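Local structure of rhodopsin (Todarodes pacificus, 2Z73) at residues 53-56 with 57-61; 60-63 with 64-67. The protein detects dim light for vision, its 11-cis-retinal isomerising to all-trans and driving a conformational change that signals through G-proteins to phospholipase C. All coordinates share one frame; numbering follows the deposited sequence.

Interaction 1. Residues 53-56 with 57-61. With PLM (palmitic acid), chain E.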
loop_
_atom_site.group_PDB
_atom_site.type_symbol
_atom_site.label_atom_id
_atom_site.label_comp_id
_atom_site.label_asym_id
_atom_site.label_seq_id
_atom_site.Cartn_x
_atom_site.Cartn_y
_atom_site.Cartn_z
ATOM N N GLY A 53 -9.087 -5.244 -8.146
ATOM C CA GLY A 53 -9.280 -6.199 -9.225
ATOM C C GLY A 53 -9.207 -5.454 -10.550
ATOM O O GLY A 53 -8.563 -5.894 -11.496
ATOM N N ILE A 54 -9.869 -4.304 -10.600
ATOM C CA ILE A 54 -9.883 -3.497 -11.800
ATOM C C ILE A 54 -8.486 -3.091 -12.247
ATOM O O ILE A 54 -8.169 -3.164 -13.431
ATOM C CB ILE A 54 -10.713 -2.228 -11.602
ATOM C CG1 ILE A 54 -12.148 -2.607 -11.243
ATOM C CG2 ILE A 54 -10.669 -1.385 -12.857
ATOM C CD1 ILE A 54 -13.084 -1.428 -11.141
ATOM N N VAL A 55 -7.648 -2.655 -11.312
ATOM C CA VAL A 55 -6.306 -2.256 -11.688
ATOM C C VAL A 55 -5.562 -3.470 -12.219
ATOM O O VAL A 55 -4.949 -3.405 -13.287
ATOM C CB VAL A 55 -5.527 -1.567 -10.499
ATOM C CG1 VAL A 55 -5.961 -2.145 -9.180
ATOM C CG2 VAL A 55 -4.020 -1.725 -10.683
ATOM N N ILE A 56 -5.642 -4.587 -11.513
ATOM C CA ILE A 56 -4.978 -5.794 -11.988
ATOM C C ILE A 56 -5.498 -6.208 -13.370
ATOM O O ILE A 56 -4.716 -6.551 -14.258
ATOM C CB ILE A 56 -5.186 -6.979 -11.037
ATOM C CG1 ILE A 56 -4.542 -6.689 -9.677
ATOM C CG2 ILE A 56 -4.599 -8.246 -11.667
ATOM C CD1 ILE A 56 -4.698 -7.826 -8.682
ATOM N N TYR A 57 -6.818 -6.181 -13.544
ATOM C CA TYR A 57 -7.429 -6.555 -14.816
ATOM C C TYR A 57 -6.962 -5.616 -15.912
ATOM O O TYR A 57 -6.348 -6.052 -16.882
ATOM C CB TYR A 57 -8.962 -6.520 -14.706
ATOM C CG TYR A 57 -9.703 -6.838 -15.995
ATOM C CD1 TYR A 57 -10.395 -5.843 -16.684
ATOM C CD2 TYR A 57 -9.707 -8.129 -16.524
ATOM C CE1 TYR A 57 -11.070 -6.123 -17.857
ATOM C CE2 TYR A 57 -10.376 -8.416 -17.701
ATOM C CZ TYR A 57 -11.056 -7.409 -18.362
ATOM O OH TYR A 57 -11.726 -7.680 -19.537
ATOM N N LEU A 58 -7.239 -4.324 -15.744
ATOM C CA LEU A 58 -6.847 -3.315 -16.725
ATOM C C LEU A 58 -5.339 -3.253 -17.012
ATOM O O LEU A 58 -4.932 -3.198 -18.173
ATOM C CB LEU A 58 -7.349 -1.936 -16.285
ATOM C CG LEU A 58 -8.592 -1.387 -16.996
ATOM C CD1 LEU A 58 -9.546 -2.508 -17.366
ATOM C CD2 LEU A 58 -9.281 -0.366 -16.104
ATOM N N PHE A 59 -4.508 -3.272 -15.972
ATOM C CA PHE A 59 -3.068 -3.196 -16.201
ATOM C C PHE A 59 -2.459 -4.413 -16.899
ATOM O O PHE A 59 -1.550 -4.260 -17.710
ATOM C CB PHE A 59 -2.316 -2.896 -14.894
ATOM C CG PHE A 59 -2.126 -1.418 -14.625
ATOM C CD1 PHE A 59 -3.167 -0.640 -14.122
ATOM C CD2 PHE A 59 -0.907 -0.802 -14.894
ATOM C CE1 PHE A 59 -2.992 0.732 -13.891
ATOM C CE2 PHE A 59 -0.724 0.564 -14.669
ATOM C CZ PHE A 59 -1.766 1.333 -14.167
ATOM N N THR A 60 -2.946 -5.613 -16.602
ATOM C CA THR A 60 -2.400 -6.792 -17.271
ATOM C C THR A 60 -2.943 -6.962 -18.691
ATOM O O THR A 60 -2.334 -7.651 -19.503
ATOM C CB THR A 60 -2.710 -8.107 -16.515
ATOM O OG1 THR A 60 -4.090 -8.139 -16.153
ATOM C CG2 THR A 60 -1.852 -8.241 -15.279
ATOM N N LYS A 61 -4.064 -6.316 -19.001
ATOM C CA LYS A 61 -4.658 -6.480 -20.313
ATOM C C LYS A 61 -4.620 -5.307 -21.290
ATOM O O LYS A 61 -4.964 -5.472 -22.462
ATOM C CB LYS A 61 -6.098 -6.966 -20.150
ATOM C CG LYS A 61 -6.177 -8.339 -19.489
ATOM C CD LYS A 61 -5.370 -9.365 -20.282
ATOM C CE LYS A 61 -5.244 -10.679 -19.532
ATOM N NZ LYS A 61 -4.429 -11.679 -20.286
HETATM C C1 PLM E . -4.667 -13.613 -17.184
HETATM O O2 PLM E . -5.689 -14.014 -17.728
HETATM C C2 PLM E . -4.733 -12.356 -16.314
HETATM C C3 PLM E . -4.351 -12.599 -14.847
HETATM C C4 PLM E . -5.487 -12.182 -13.920
HETATM C C5 PLM E . -5.043 -12.143 -12.485
HETATM C C6 PLM E . -6.201 -11.734 -11.608
HETATM C C7 PLM E . -5.969 -12.186 -10.183
HETATM C C8 PLM E . -7.132 -11.798 -9.255
HETATM C C9 PLM E . -6.727 -11.839 -7.780
HETATM C CA PLM E . -7.034 -13.168 -7.129
HETATM C CB PLM E . -6.096 -13.416 -5.965
HETATM C CC PLM E . -6.619 -14.510 -5.055
HETATM C CD PLM E . -5.668 -14.751 -3.899
HETATM C CE PLM E . -6.428 -14.830 -2.598
HETATM C CF PLM E . -6.287 -16.182 -1.920
HETATM C CG PLM E . -7.063 -16.233 -0.609
#
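Thr60 grips the carbonyl of Ile56 twice, at the cytoplasmic end of the first transmembrane helix of a seven-helix receptor. Residues 53-61 are the last turns of helix 31-61, and the i to i+4 pattern runs regularly as far as Thr60. The amide N of Tyr57 reaches Gly53 O at 2.7 Å; that of Leu58 takes Ile54 O and that of Phe59 takes Val55 O. Ile56 O then accepts two bonds, from the backbone N of Thr60 at 3.1 Å and from its hydroxyl OG1 at 2.6 Å, the latter tilted 20° from the carbonyl plane. The hydroxyl can reach back because chi1 of 47° sets OG1 between the backbone N and the carbonyl carbon of its own residue. OG1 is hydrogen-bonded to Tyr57 O as well. An alanine here removes OG1, which would probably leave Ile56 O with the amide bond alone and take a hydroxyl partner from Tyr57 O. Beyond Thr60 the pattern slackens: Lys61 N makes weak bonds to both Tyr57 O and Leu58 O.

Between these polar links the side chains pair along the helix. Leu58 runs alongside Ile54 in the same direction, with CG2 of Ile54 3.7 Å from CD2 of Leu58. Val55 crosses Phe59 at a slant, while Val55 O sits beside the rim of the ring, close to the ring plane. Leu58 packs on helix 320-329, and Phe59 meets both Ile73 of helix 70-87 and the ring of Phe322. On the lipid side a palmitic acid follows the helix: CG2 of Ile56 lies 3.8 Å from its C6, and Lys61 NZ stands 3.7 Å from its carboxyl carbon C1.

Interaction 2. Residues 60-63 with 64-67. With PLM (palmitic acid), chain E; BOG (octyl beta-D-glucopyranoside), chain C.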
loop_
_atom_site.group_PDB
_atom_site.type_symbol
_atom_site.label_atom_id
_atom_site.label_comp_id
_atom_site.label_asym_id
_atom_site.label_seq_id
_atom_site.Cartn_x
_atom_site.Cartn_y
_atom_site.Cartn_z
ATOM N N THR A 60 -2.946 -5.613 -16.602
ATOM C CA THR A 60 -2.400 -6.792 -17.271
ATOM C C THR A 60 -2.943 -6.962 -18.691
ATOM O O THR A 60 -2.334 -7.651 -19.503
ATOM C CB THR A 60 -2.710 -8.107 -16.515
ATOM O OG1 THR A 60 -4.090 -8.139 -16.153
ATOM C CG2 THR A 60 -1.852 -8.241 -15.279
ATOM N N LYS A 61 -4.064 -6.316 -19.001
ATOM C CA LYS A 61 -4.658 -6.480 -20.313
ATOM C C LYS A 61 -4.620 -5.307 -21.290
ATOM O O LYS A 61 -4.964 -5.472 -22.462
ATOM C CB LYS A 61 -6.098 -6.966 -20.150
ATOM C CG LYS A 61 -6.177 -8.339 -19.489
ATOM C CD LYS A 61 -5.370 -9.365 -20.282
ATOM C CE LYS A 61 -5.244 -10.679 -19.532
ATOM N NZ LYS A 61 -4.429 -11.679 -20.286
ATOM N N THR A 62 -4.207 -4.132 -20.829
ATOM C CA THR A 62 -4.142 -2.987 -21.720
ATOM C C THR A 62 -2.740 -2.878 -22.302
ATOM O O THR A 62 -1.756 -3.081 -21.588
ATOM C CB THR A 62 -4.489 -1.688 -20.994
ATOM O OG1 THR A 62 -5.831 -1.767 -20.494
ATOM C CG2 THR A 62 -4.375 -0.516 -21.934
ATOM N N LYS A 63 -2.651 -2.564 -23.595
ATOM C CA LYS A 63 -1.367 -2.455 -24.283
ATOM C C LYS A 63 -0.564 -1.227 -23.874
ATOM O O LYS A 63 0.663 -1.287 -23.759
ATOM C CB LYS A 63 -1.578 -2.439 -25.801
ATOM C CG LYS A 63 -0.271 -2.424 -26.601
ATOM C CD LYS A 63 -0.494 -2.434 -28.112
ATOM C CE LYS A 63 -1.136 -1.148 -28.601
ATOM N NZ LYS A 63 -1.290 -1.131 -30.087
ATOM N N SER A 64 -1.247 -0.111 -23.660
ATOM C CA SER A 64 -0.572 1.118 -23.276
ATOM C C SER A 64 0.012 1.041 -21.873
ATOM O O SER A 64 0.860 1.856 -21.505
ATOM C CB SER A 64 -1.538 2.299 -23.375
ATOM O OG SER A 64 -2.711 2.071 -22.621
ATOM N N LEU A 65 -0.431 0.058 -21.093
ATOM C CA LEU A 65 0.058 -0.110 -19.728
ATOM C C LEU A 65 0.966 -1.340 -19.587
ATOM O O LEU A 65 1.094 -1.893 -18.499
ATOM C CB LEU A 65 -1.128 -0.258 -18.775
ATOM C CG LEU A 65 -2.339 0.671 -18.922
ATOM C CD1 LEU A 65 -3.357 0.366 -17.821
ATOM C CD2 LEU A 65 -1.892 2.120 -18.842
ATOM N N GLN A 66 1.617 -1.749 -20.672
ATOM C CA GLN A 66 2.473 -2.938 -20.660
ATOM C C GLN A 66 3.957 -2.794 -20.282
ATOM O O GLN A 66 4.740 -3.733 -20.487
ATOM C CB GLN A 66 2.388 -3.633 -22.020
ATOM C CG GLN A 66 1.915 -5.067 -21.954
ATOM C CD GLN A 66 0.497 -5.175 -21.449
ATOM O OE1 GLN A 66 0.189 -4.737 -20.346
ATOM N NE2 GLN A 66 -0.383 -5.758 -22.262
ATOM N N THR A 67 4.355 -1.648 -19.740
ATOM C CA THR A 67 5.753 -1.457 -19.357
ATOM C C THR A 67 6.109 -2.234 -18.088
ATOM O O THR A 67 5.250 -2.480 -17.246
ATOM C CB THR A 67 6.071 0.038 -19.144
ATOM O OG1 THR A 67 4.933 0.688 -18.562
ATOM C CG2 THR A 67 6.417 0.708 -20.465
HETATM C C1 PLM E . -4.667 -13.613 -17.184
HETATM O O2 PLM E . -5.689 -14.014 -17.728
HETATM C C2 PLM E . -4.733 -12.356 -16.314
HETATM C C3 PLM E . -4.351 -12.599 -14.847
HETATM C C4 PLM E . -5.487 -12.182 -13.920
HETATM C C5 PLM E . -5.043 -12.143 -12.485
HETATM C C6 PLM E . -6.201 -11.734 -11.608
HETATM C C7 PLM E . -5.969 -12.186 -10.183
HETATM C C8 PLM E . -7.132 -11.798 -9.255
HETATM C C9 PLM E . -6.727 -11.839 -7.780
HETATM C CA PLM E . -7.034 -13.168 -7.129
HETATM C CB PLM E . -6.096 -13.416 -5.965
HETATM C CC PLM E . -6.619 -14.510 -5.055
HETATM C CD PLM E . -5.668 -14.751 -3.899
HETATM C CE PLM E . -6.428 -14.830 -2.598
HETATM C CF PLM E . -6.287 -16.182 -1.920
HETATM C CG PLM E . -7.063 -16.233 -0.609
HETATM C C1 BOG C . 5.791 4.636 -18.357
HETATM O O1 BOG C . 6.031 4.861 -17.034
HETATM C C2 BOG C . 5.004 5.872 -18.712
HETATM O O2 BOG C . 3.743 6.001 -17.950
HETATM C C3 BOG C . 4.762 5.648 -20.135
HETATM O O3 BOG C . 4.055 6.785 -20.477
HETATM C C4 BOG C . 6.139 5.503 -20.903
HETATM O O4 BOG C . 5.918 5.293 -22.262
HETATM C C5 BOG C . 6.873 4.291 -20.509
HETATM O O5 BOG C . 7.089 4.522 -19.122
HETATM C C6 BOG C . 8.261 4.149 -21.265
HETATM O O6 BOG C . 8.953 2.865 -20.814
HETATM C "C1'" BOG C . 5.840 3.570 -16.529
HETATM C "C2'" BOG C . 6.422 3.704 -15.212
HETATM C "C3'" BOG C . 5.292 3.286 -14.334
HETATM C "C4'" BOG C . 5.470 4.175 -13.239
HETATM C "C5'" BOG C . 4.610 3.601 -12.175
HETATM C "C6'" BOG C . 4.280 4.772 -11.426
HETATM C "C7'" BOG C . 3.365 4.217 -10.412
HETATM C "C8'" BOG C . 2.559 5.355 -10.110
#
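Ser64 meets Thr62 two residues back, its OG 3.2 Å from CG2 of Thr62. The serine hydroxyl is set between its own backbone N and carbonyl carbon (chi1 55°), which turns it to that methyl. Its carbonyl O has a weak hydrogen bond from Lys321 NZ.

Leu65 comes next and faces inward. Its CG lies 3.8 Å from CB of Thr62, and its backbone N makes a weak bond to Thr62 O at 3.4 Å. The same side chain touches Asn70 and Lys321, so it meets both helix 70-87 and helix 320-329.

Here the chain makes a type I beta turn, Lys63 to Gln66, in the first cytoplasmic loop of the receptor, just after Thr62 has left helical geometry. The hydroxyl of Thr62 still bonds back to Leu58 O.

Gln66 closes the turn: its N donates to Lys63 O at 3.3 Å, from well above the carbonyl plane. The CB of Gln66 comes to 3.4 Å from the same Lys63 O.

Thr67 leads on toward helix 70-87, and its CG2 comes within 3.3 Å of O6 of an octyl glucoside molecule.

Overall arrangement
Interactions 1 and 2 are consecutive steps of one chain, their centres about 9 Å apart, and together they show how a transmembrane helix is ended and its path turned toward the next. They share Thr60 and Lys61. Contact between them is also direct: CD1 of Leu65 packs 3.8 Å from CD1 of Phe59 and 3.9 Å from Leu58 O. Through Lys61 both reach the same palmitic acid, whereas the octyl glucoside lies beside the far end of interaction 2. The side chain of Ile54 is about 4 Å from a bound docosane, that of Leu65 about 11 Å. Interaction 1 straddles the membrane boundary; interaction 2 is wholly cytoplasmic.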